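Local coordinates for calcium binding protein (Fasciola hepatica, PDB 5FWZ) that probably binds calcium ions as a whole protein, this chain being its dynein light chain-like domain, found here paired with a second copy of itself, at residues A[36-41]-A[85-90]; A[43-48]-A[62-67]; A[69-74]-A[89-94]. All coordinates share one frame; numbering follows the deposited sequence.

Contact 1 (A[36-41]-A[85-90]); sequences GKDEEM and YGRHIC. With HG (mercury (II) ion), chain B.
Asp38 meets His88 and Arg87 through one oxygen, OD1, which takes a hydrogen bond on each face of the carboxylate. His88 NE2 donates to Asp38 OD1 over 2.9 Å, and the carboxylate oxygen lies in the plane of the imidazole ring. On the carboxylate side the match is less regular, because the donor stands 37° out of the acid's plane. The carboxylate and ring planes are 64° apart.

The charged pair is made by Arg87, whose chain bends at chi3 (-56°), which brings its guanidinium to the loop. Its NH2 reaches Asp38 OD1 at 3.2 Å from the face opposite to His88, forming a salt bridge, while NH1 adds weak bonds to both carboxylate oxygens. Gly36 O lies near the guanidinium edge, 3.8 Å from Arg87 NH2, without a bond being formed.

A third kind of contact is sulfur-aromatic. Met41 SD stands over one face of the imidazole, 4.4 Å from the centroid of the His88 ring and almost on its normal. Met41 begins helix 41-56, right after the N-cap residue Glu40, and it also packs on Trp70 of the second subunit.

The type II' turn from Tyr85 to His88 carries Arg87 and His88 where strand 80-85 turns back into strand 88-94. Two residues on, Cys90 SG binds the mercury ion of this heavy-atom derivative, together with Cys62.

With His88 NE2 acting as donor and an arginine beside it, Asp38 is probably held ionised. The hydrogen bond helps fix the rotation of the imidazole; the carboxylate would tend to favour a protonated ring, though the nearby arginine would partly offset this.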
loop_
_atom_site.group_PDB
_atom_site.type_symbol
_atom_site.label_atom_id
_atom_site.label_comp_id
_atom_site.label_asym_id
_atom_site.label_seq_id
_atom_site.Cartn_x
_atom_site.Cartn_y
_atom_site.Cartn_z
ATOM N N GLY A 36 -13.638 -11.961 -10.219
ATOM C CA GLY A 36 -12.492 -12.306 -9.387
ATOM C C GLY A 36 -11.122 -12.358 -10.034
ATOM O O GLY A 36 -10.186 -12.820 -9.399
ATOM N N LYS A 37 -10.983 -11.862 -11.264
ATOM C CA LYS A 37 -9.738 -12.003 -12.015
ATOM C C LYS A 37 -8.694 -11.019 -11.477
ATOM O O LYS A 37 -8.956 -9.799 -11.405
ATOM C CB LYS A 37 -9.942 -11.669 -13.497
ATOM C CG LYS A 37 -10.960 -12.466 -14.313
ATOM C CD LYS A 37 -11.659 -11.513 -15.328
ATOM C CE LYS A 37 -11.775 -12.029 -16.758
ATOM N NZ LYS A 37 -12.935 -12.954 -16.907
ATOM N N ASP A 38 -7.526 -11.540 -11.117
ATOM C CA ASP A 38 -6.352 -10.711 -10.784
ATOM C C ASP A 38 -5.967 -9.680 -11.866
ATOM O O ASP A 38 -5.549 -8.543 -11.552
ATOM C CB ASP A 38 -5.137 -11.616 -10.499
ATOM C CG ASP A 38 -5.222 -12.284 -9.151
ATOM O OD1 ASP A 38 -6.318 -12.293 -8.552
ATOM O OD2 ASP A 38 -4.198 -12.818 -8.687
ATOM N N GLU A 39 -6.125 -10.096 -13.125
ATOM C CA GLU A 39 -5.824 -9.280 -14.292
ATOM C C GLU A 39 -6.648 -8.010 -14.333
ATOM O O GLU A 39 -6.255 -7.090 -15.009
ATOM C CB GLU A 39 -6.031 -10.077 -15.606
ATOM C CG GLU A 39 -4.941 -11.105 -15.926
ATOM C CD GLU A 39 -5.132 -11.791 -17.299
ATOM O OE1 GLU A 39 -6.233 -12.346 -17.541
ATOM O OE2 GLU A 39 -4.191 -11.792 -18.146
ATOM N N GLU A 40 -7.791 -7.958 -13.644
ATOM C CA GLU A 40 -8.625 -6.752 -13.614
ATOM C C GLU A 40 -8.641 -6.037 -12.277
ATOM O O GLU A 40 -9.442 -5.134 -12.101
ATOM C CB GLU A 40 -10.070 -7.083 -14.026
ATOM C CG GLU A 40 -10.149 -7.840 -15.349
ATOM C CD GLU A 40 -11.500 -7.782 -16.048
ATOM O OE1 GLU A 40 -12.469 -7.152 -15.532
ATOM O OE2 GLU A 40 -11.572 -8.359 -17.156
ATOM N N MET A 41 -7.767 -6.408 -11.342
ATOM C CA MET A 41 -7.832 -5.835 -9.993
ATOM C C MET A 41 -7.477 -4.358 -9.935
ATOM O O MET A 41 -7.884 -3.664 -9.008
ATOM C CB MET A 41 -6.984 -6.618 -8.985
ATOM C CG MET A 41 -7.671 -7.867 -8.453
ATOM S SD MET A 41 -9.152 -7.591 -7.449
ATOM C CE MET A 41 -10.389 -8.200 -8.630
ATOM N N TYR A 85 -10.862 -10.509 1.821
ATOM C CA TYR A 85 -11.981 -11.199 1.169
ATOM C C TYR A 85 -11.371 -12.306 0.303
ATOM O O TYR A 85 -10.784 -11.996 -0.720
ATOM C CB TYR A 85 -12.761 -10.224 0.288
ATOM C CG TYR A 85 -13.862 -10.868 -0.530
ATOM C CD1 TYR A 85 -14.828 -11.683 0.083
ATOM C CD2 TYR A 85 -13.975 -10.652 -1.912
ATOM C CE1 TYR A 85 -15.850 -12.278 -0.659
ATOM C CE2 TYR A 85 -14.997 -11.237 -2.656
ATOM C CZ TYR A 85 -15.916 -12.046 -2.018
ATOM O OH TYR A 85 -16.916 -12.629 -2.710
ATOM N N GLY A 86 -11.487 -13.573 0.710
ATOM C CA GLY A 86 -10.912 -14.684 -0.029
ATOM C C GLY A 86 -9.408 -14.519 -0.056
ATOM O O GLY A 86 -8.802 -14.320 0.990
ATOM N N ARG A 87 -8.827 -14.566 -1.257
ATOM C CA ARG A 87 -7.370 -14.415 -1.470
ATOM C C ARG A 87 -6.843 -12.993 -1.415
ATOM O O ARG A 87 -5.639 -12.806 -1.358
ATOM C CB ARG A 87 -6.957 -14.930 -2.860
ATOM C CG ARG A 87 -7.002 -16.429 -3.036
ATOM C CD ARG A 87 -6.572 -16.832 -4.442
ATOM N NE ARG A 87 -7.375 -16.185 -5.506
ATOM C CZ ARG A 87 -6.927 -15.312 -6.414
ATOM N NH1 ARG A 87 -5.652 -14.919 -6.447
ATOM N NH2 ARG A 87 -7.772 -14.822 -7.322
ATOM N N HIS A 88 -7.723 -12.006 -1.501
ATOM C CA HIS A 88 -7.304 -10.625 -1.643
ATOM C C HIS A 88 -7.392 -9.863 -0.323
ATOM O O HIS A 88 -8.413 -9.906 0.360
ATOM C CB HIS A 88 -8.138 -9.945 -2.722
ATOM C CG HIS A 88 -7.982 -10.577 -4.071
ATOM N ND1 HIS A 88 -8.983 -11.315 -4.672
ATOM C CD2 HIS A 88 -6.926 -10.612 -4.919
ATOM C CE1 HIS A 88 -8.556 -11.753 -5.842
ATOM N NE2 HIS A 88 -7.310 -11.348 -6.011
ATOM N N ILE A 89 -6.291 -9.209 0.029
ATOM C CA ILE A 89 -6.246 -8.251 1.095
ATOM C C ILE A 89 -6.453 -6.873 0.472
ATOM O O ILE A 89 -5.918 -6.560 -0.584
ATOM C CB ILE A 89 -4.912 -8.321 1.892
ATOM C CG1 ILE A 89 -4.834 -9.646 2.673
ATOM C CG2 ILE A 89 -4.741 -7.093 2.802
ATOM C CD1 ILE A 89 -3.484 -9.948 3.325
ATOM N N CYS A 90 -7.201 -6.043 1.164
ATOM C CA CYS A 90 -7.535 -4.716 0.696
ATOM C C CYS A 90 -7.135 -3.702 1.743
ATOM O O CYS A 90 -7.547 -3.817 2.890
ATOM C CB CYS A 90 -9.031 -4.627 0.458
ATOM S SG CYS A 90 -9.508 -3.074 -0.289
HETATM HG HG HG B . -9.170 -0.751 -1.168
#

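Contact 2 (A[43-48]-A[62-67]); sequences DVAQDM and CVILTG. With HG (mercury (II) ion), chain B.
Cys62 and Ile64 both reach Ala45, by different first torsions: Cys62 SG lies anti to the backbone N (chi1 176°), whereas Ile64 CG1 lies anti to the carbonyl carbon (chi1 -59°). The outcome is a clear case of helix-on-sheet packing in the dynein light chain fold, with helix 41-56 packed against strand 60-65. Their local axes approach to 8.0 Å and run roughly antiparallel, at 150°.

The small Ala45 probably helps helix and strand come close. Its CB fits between the two strand side chains, 3.9 Å from Ile64 CD1 and equally far from Cys62 SG. The tip of Ile64 pushes into the helix surface between Val44 and Ala45; its CD1 lies 3.7 Å from Val44 CG1 and 3.6 Å from the backbone N of Ala45, the side chains of Val44 and Ile64 crossing at about a right angle. All five touching residues are buried, and what joins them is apolar contact.

Around this layer, Val44 and Met48 also lean on Phe27 of helix 17-33, and Trp70 of the second subunit covers Ala45 and Ile64. Residues 62-65 pair antiparallel with a strand of that subunit, which continues the sheet across the dimer, as in other dynein light chains.

Met48 points its CB at the strand, but bends at chi2 and chi3 lead its sulfur off. Near Met48 CB, the mercury ion, introduced with the derivative and shared with Cys90, is bound by Cys62 SG at 2.4 Å.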
loop_
_atom_site.group_PDB
_atom_site.type_symbol
_atom_site.label_atom_id
_atom_site.label_comp_id
_atom_site.label_asym_id
_atom_site.label_seq_id
_atom_site.Cartn_x
_atom_site.Cartn_y
_atom_site.Cartn_z
ATOM N N ASP A 43 -8.755 -2.179 -11.960
ATOM C CA ASP A 43 -10.042 -1.480 -12.128
ATOM C C ASP A 43 -10.749 -1.396 -10.775
ATOM O O ASP A 43 -11.311 -0.345 -10.396
ATOM C CB ASP A 43 -11.008 -2.214 -13.065
ATOM C CG ASP A 43 -10.449 -2.489 -14.459
ATOM O OD1 ASP A 43 -9.242 -2.325 -14.719
ATOM O OD2 ASP A 43 -11.251 -2.947 -15.297
ATOM N N VAL A 44 -10.729 -2.525 -10.058
ATOM C CA VAL A 44 -11.295 -2.601 -8.710
ATOM C C VAL A 44 -10.657 -1.580 -7.748
ATOM O O VAL A 44 -11.369 -0.871 -7.063
ATOM C CB VAL A 44 -11.166 -4.011 -8.104
ATOM C CG1 VAL A 44 -11.681 -4.017 -6.662
ATOM C CG2 VAL A 44 -11.892 -5.050 -8.965
ATOM N N ALA A 45 -9.329 -1.511 -7.706
ATOM C CA ALA A 45 -8.637 -0.546 -6.840
ATOM C C ALA A 45 -9.053 0.881 -7.187
ATOM O O ALA A 45 -9.307 1.703 -6.298
ATOM C CB ALA A 45 -7.132 -0.688 -6.959
ATOM N N GLN A 46 -9.152 1.159 -8.482
ATOM C CA GLN A 46 -9.544 2.484 -8.950
ATOM C C GLN A 46 -10.972 2.806 -8.579
ATOM O O GLN A 46 -11.226 3.862 -8.034
ATOM C CB GLN A 46 -9.340 2.628 -10.463
ATOM C CG GLN A 46 -10.194 3.733 -11.092
ATOM C CD GLN A 46 -9.441 4.564 -12.090
ATOM O OE1 GLN A 46 -9.354 5.785 -11.951
ATOM N NE2 GLN A 46 -8.868 3.913 -13.084
ATOM N N ASP A 47 -11.899 1.908 -8.876
ATOM C CA ASP A 47 -13.303 2.124 -8.476
ATOM C C ASP A 47 -13.552 2.177 -6.947
ATOM O O ASP A 47 -14.491 2.858 -6.509
ATOM C CB ASP A 47 -14.217 1.082 -9.100
ATOM C CG ASP A 47 -14.203 1.096 -10.630
ATOM O OD1 ASP A 47 -13.941 2.157 -11.258
ATOM O OD2 ASP A 47 -14.444 0.007 -11.198
ATOM N N MET A 48 -12.740 1.466 -6.148
ATOM C CA MET A 48 -12.829 1.553 -4.677
ATOM C C MET A 48 -12.399 2.959 -4.197
ATOM O O MET A 48 -13.104 3.605 -3.437
ATOM C CB MET A 48 -11.940 0.503 -3.985
ATOM C CG MET A 48 -12.507 -0.892 -3.929
ATOM S SD MET A 48 -14.109 -1.077 -3.070
ATOM C CE MET A 48 -14.001 0.109 -1.731
ATOM N N CYS A 62 -5.754 3.022 -2.248
ATOM C CA CYS A 62 -6.277 1.649 -2.221
ATOM C C CYS A 62 -5.194 0.715 -2.676
ATOM O O CYS A 62 -4.721 0.847 -3.787
ATOM C CB CYS A 62 -7.475 1.434 -3.177
ATOM S SG CYS A 62 -8.039 -0.324 -3.206
ATOM N N VAL A 63 -4.844 -0.260 -1.864
ATOM C CA VAL A 63 -3.907 -1.285 -2.285
ATOM C C VAL A 63 -4.594 -2.615 -2.154
ATOM O O VAL A 63 -5.085 -2.939 -1.077
ATOM C CB VAL A 63 -2.632 -1.303 -1.396
ATOM C CG1 VAL A 63 -1.628 -2.368 -1.878
ATOM C CG2 VAL A 63 -2.008 0.076 -1.349
ATOM N N ILE A 64 -4.616 -3.387 -3.233
ATOM C CA ILE A 64 -5.110 -4.752 -3.184
ATOM C C ILE A 64 -3.909 -5.652 -3.323
ATOM O O ILE A 64 -3.019 -5.357 -4.095
ATOM C CB ILE A 64 -6.141 -5.053 -4.283
ATOM C CG1 ILE A 64 -7.332 -4.094 -4.147
ATOM C CG2 ILE A 64 -6.587 -6.512 -4.222
ATOM C CD1 ILE A 64 -8.208 -4.035 -5.368
ATOM N N LEU A 65 -3.865 -6.737 -2.565
ATOM C CA LEU A 65 -2.696 -7.583 -2.591
ATOM C C LEU A 65 -3.017 -9.015 -2.216
ATOM O O LEU A 65 -4.051 -9.294 -1.646
ATOM C CB LEU A 65 -1.595 -6.998 -1.676
ATOM C CG LEU A 65 -1.766 -7.080 -0.158
ATOM C CD1 LEU A 65 -0.993 -8.252 0.418
ATOM C CD2 LEU A 65 -1.286 -5.825 0.534
ATOM N N THR A 66 -2.124 -9.912 -2.592
ATOM C CA THR A 66 -2.144 -11.291 -2.136
ATOM C C THR A 66 -0.848 -11.486 -1.368
ATOM O O THR A 66 0.110 -10.748 -1.550
ATOM C CB THR A 66 -2.234 -12.279 -3.314
ATOM O OG1 THR A 66 -1.004 -12.290 -4.047
ATOM C CG2 THR A 66 -3.360 -11.886 -4.246
ATOM N N GLY A 67 -0.817 -12.469 -0.505
ATOM C CA GLY A 67 0.343 -12.688 0.334
ATOM C C GLY A 67 0.278 -11.862 1.580
ATOM O O GLY A 67 -0.792 -11.449 2.002
HETATM HG HG HG B . -9.170 -0.751 -1.168
#

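Contact 3 (A[69-74]-A[89-94]); sequences YWMHFS and ICLAWR. With HG (mercury (II) ion), chain B.
Tyr69 drops its ring between Ile89 and Leu91, opening a row of interlocking side chains that runs down two nearly parallel strands. Strands 69-72 and 89-94 are too far apart to be sheet neighbours, with local axes 10.7 Å from each other, and it is their side chains that fill the space. The CD1-CE1 side of the Tyr69 ring meets the methyls of Ile89 obliquely, with CE1 3.8 Å from Ile89 CG2. Leu91 CD2 lies over a face of the same Tyr69 ring, 3.9 Å from its centroid, a CH-pi contact.

The other branch of Leu91 is the next bump. Its CD1 enters the hollow between Tyr69 and Met71, 3.9 Å from Met71 SD. Met71 is extended as far as its sulfur and then bends, chi3 -87°, which sets the terminal methyl down on Trp93. There Met71 CE sits 3.5 Å from the centroid of the Trp93 six-membered ring, only 6° off the normal, while SD makes an oblique Met-aromatic contact.

Beyond this methyl the row ends in Phe73, whose ring meets the pyrrole part of the indole obliquely, the planes at 42°. Trp93 NE1 comes over one face of Phe73, 3.7 Å from CG, and Ser74 CB lies against the opposite face; Phe73 and Ser74 are poorly ordered, so this end is less certain. Phe78 adjoins both aromatic rings.

Strand 88-94 lies in the sheet between strands 80-85 and 60-65. Its other face carries Cys90, with the mercury ion, toward Phe27 of helix 17-33, while strand 69-72 stands off this sheet and, as in dynein light chain dimers, pairs antiparallel with a strand of the second subunit.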
loop_
_atom_site.group_PDB
_atom_site.type_symbol
_atom_site.label_atom_id
_atom_site.label_comp_id
_atom_site.label_asym_id
_atom_site.label_seq_id
_atom_site.Cartn_x
_atom_site.Cartn_y
_atom_site.Cartn_z
ATOM N N TYR A 69 1.848 -8.606 4.158
ATOM C CA TYR A 69 2.204 -7.204 4.026
ATOM C C TYR A 69 2.555 -6.592 5.387
ATOM O O TYR A 69 2.084 -7.038 6.430
ATOM C CB TYR A 69 1.056 -6.408 3.337
ATOM C CG TYR A 69 -0.102 -6.153 4.258
ATOM C CD1 TYR A 69 -0.994 -7.175 4.578
ATOM C CD2 TYR A 69 -0.260 -4.924 4.900
ATOM C CE1 TYR A 69 -2.044 -6.961 5.458
ATOM C CE2 TYR A 69 -1.301 -4.717 5.794
ATOM C CZ TYR A 69 -2.181 -5.743 6.069
ATOM O OH TYR A 69 -3.227 -5.558 6.932
ATOM N N TRP A 70 3.376 -5.560 5.357
ATOM C CA TRP A 70 3.786 -4.804 6.545
ATOM C C TRP A 70 3.820 -3.363 6.108
ATOM O O TRP A 70 4.491 -3.067 5.122
ATOM C CB TRP A 70 5.190 -5.242 6.964
ATOM C CG TRP A 70 5.261 -6.700 7.171
ATOM C CD1 TRP A 70 5.044 -7.352 8.334
ATOM C CD2 TRP A 70 5.486 -7.714 6.175
ATOM N NE1 TRP A 70 5.148 -8.708 8.142
ATOM C CE2 TRP A 70 5.429 -8.955 6.826
ATOM C CE3 TRP A 70 5.760 -7.687 4.806
ATOM C CZ2 TRP A 70 5.612 -10.162 6.162
ATOM C CZ3 TRP A 70 5.973 -8.892 4.142
ATOM C CH2 TRP A 70 5.882 -10.113 4.823
ATOM N N MET A 71 3.105 -2.467 6.766
ATOM C CA MET A 71 3.135 -1.071 6.344
ATOM C C MET A 71 3.360 -0.040 7.442
ATOM O O MET A 71 3.262 -0.336 8.623
ATOM C CB MET A 71 1.873 -0.734 5.548
ATOM C CG MET A 71 0.584 -0.596 6.331
ATOM S SD MET A 71 -0.763 -0.132 5.230
ATOM C CE MET A 71 -0.691 1.690 5.160
ATOM N N HIS A 72 3.690 1.174 7.013
ATOM C CA HIS A 72 3.693 2.333 7.869
ATOM C C HIS A 72 3.273 3.556 7.075
ATOM O O HIS A 72 3.897 3.861 6.039
ATOM C CB HIS A 72 5.080 2.574 8.489
ATOM C CG HIS A 72 5.072 3.624 9.559
ATOM N ND1 HIS A 72 4.378 3.480 10.737
ATOM C CD2 HIS A 72 5.623 4.856 9.603
ATOM C CE1 HIS A 72 4.524 4.566 11.472
ATOM N NE2 HIS A 72 5.276 5.419 10.805
ATOM N N PHE A 73 2.231 4.246 7.546
ATOM C CA PHE A 73 1.895 5.584 7.043
ATOM C C PHE A 73 2.148 6.715 8.051
ATOM O O PHE A 73 2.753 7.733 7.713
ATOM C CB PHE A 73 0.445 5.643 6.571
ATOM C CG PHE A 73 -0.041 7.053 6.293
ATOM C CD1 PHE A 73 0.632 7.878 5.391
ATOM C CD2 PHE A 73 -1.160 7.563 6.944
ATOM C CE1 PHE A 73 0.186 9.174 5.146
ATOM C CE2 PHE A 73 -1.622 8.842 6.690
ATOM C CZ PHE A 73 -0.946 9.653 5.793
ATOM N N SER A 74 1.651 6.567 9.269
ATOM C CA SER A 74 1.682 7.669 10.227
ATOM C C SER A 74 1.292 7.175 11.615
ATOM O O SER A 74 0.241 6.543 11.771
ATOM C CB SER A 74 0.702 8.770 9.769
ATOM O OG SER A 74 0.591 9.827 10.709
ATOM N N ILE A 89 -6.291 -9.209 0.029
ATOM C CA ILE A 89 -6.246 -8.251 1.095
ATOM C C ILE A 89 -6.453 -6.873 0.472
ATOM O O ILE A 89 -5.918 -6.560 -0.584
ATOM C CB ILE A 89 -4.912 -8.321 1.892
ATOM C CG1 ILE A 89 -4.834 -9.646 2.673
ATOM C CG2 ILE A 89 -4.741 -7.093 2.802
ATOM C CD1 ILE A 89 -3.484 -9.948 3.325
ATOM N N CYS A 90 -7.201 -6.043 1.164
ATOM C CA CYS A 90 -7.535 -4.716 0.696
ATOM C C CYS A 90 -7.135 -3.702 1.743
ATOM O O CYS A 90 -7.547 -3.817 2.890
ATOM C CB CYS A 90 -9.031 -4.627 0.458
ATOM S SG CYS A 90 -9.508 -3.074 -0.289
ATOM N N LEU A 91 -6.320 -2.728 1.363
ATOM C CA LEU A 91 -5.886 -1.670 2.262
ATOM C C LEU A 91 -6.425 -0.354 1.711
ATOM O O LEU A 91 -6.457 -0.117 0.505
ATOM C CB LEU A 91 -4.374 -1.610 2.348
ATOM C CG LEU A 91 -3.623 -2.929 2.533
ATOM C CD1 LEU A 91 -2.131 -2.651 2.575
ATOM C CD2 LEU A 91 -4.036 -3.667 3.801
ATOM N N ALA A 92 -6.885 0.494 2.605
ATOM C CA ALA A 92 -7.338 1.776 2.189
ATOM C C ALA A 92 -7.213 2.742 3.352
ATOM O O ALA A 92 -7.563 2.414 4.503
ATOM C CB ALA A 92 -8.766 1.698 1.657
ATOM N N TRP A 93 -6.689 3.926 3.050
ATOM C CA TRP A 93 -6.584 4.984 4.026
ATOM C C TRP A 93 -6.590 6.357 3.360
ATOM O O TRP A 93 -6.324 6.502 2.163
ATOM C CB TRP A 93 -5.357 4.784 4.925
ATOM C CG TRP A 93 -4.035 4.921 4.238
ATOM C CD1 TRP A 93 -3.213 6.015 4.259
ATOM C CD2 TRP A 93 -3.379 3.945 3.416
ATOM N NE1 TRP A 93 -2.101 5.790 3.491
ATOM C CE2 TRP A 93 -2.166 4.529 2.967
ATOM C CE3 TRP A 93 -3.705 2.655 2.997
ATOM C CZ2 TRP A 93 -1.262 3.850 2.129
ATOM C CZ3 TRP A 93 -2.828 1.978 2.142
ATOM C CH2 TRP A 93 -1.610 2.573 1.727
ATOM N N ARG A 94 -6.950 7.351 4.153
ATOM C CA ARG A 94 -7.222 8.681 3.645
ATOM C C ARG A 94 -6.084 9.617 4.010
ATOM O O ARG A 94 -5.654 9.636 5.163
ATOM C CB ARG A 94 -8.524 9.198 4.231
ATOM C CG ARG A 94 -9.100 10.348 3.418
ATOM C CD ARG A 94 -9.427 11.538 4.284
ATOM N NE ARG A 94 -10.827 11.875 4.241
ATOM C CZ ARG A 94 -11.423 12.727 5.074
ATOM N NH1 ARG A 94 -10.760 13.332 6.051
ATOM N NH2 ARG A 94 -12.711 12.972 4.921
HETATM HG HG HG B . -9.170 -0.751 -1.168
#

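In the fold
From the N terminus, strand 8-13 and helix 17-33 lead to the loop at 36-41, where contact 1 begins; it closes at 85-90, after more than forty residues. Contact 2 is nested inside that loop, joining helix 41-56 to strand 60-65. Contact 3 opens next, at 69-74, and ends on strand 88-94, sharing Ile89 and Cys90 with contact 1, so both loops close on the same strand. Strands 60-65 and 88-94 are sheet neighbours, and probable hydrogen bonds from Ile89 N to Leu65 O and Leu91 N to Val63 O link the contacts. Contact 1 ties the interhelical loop, and contact 2 helix 41-56, to the sheet; contact 3 attaches the outlying strand. All three touch the second subunit.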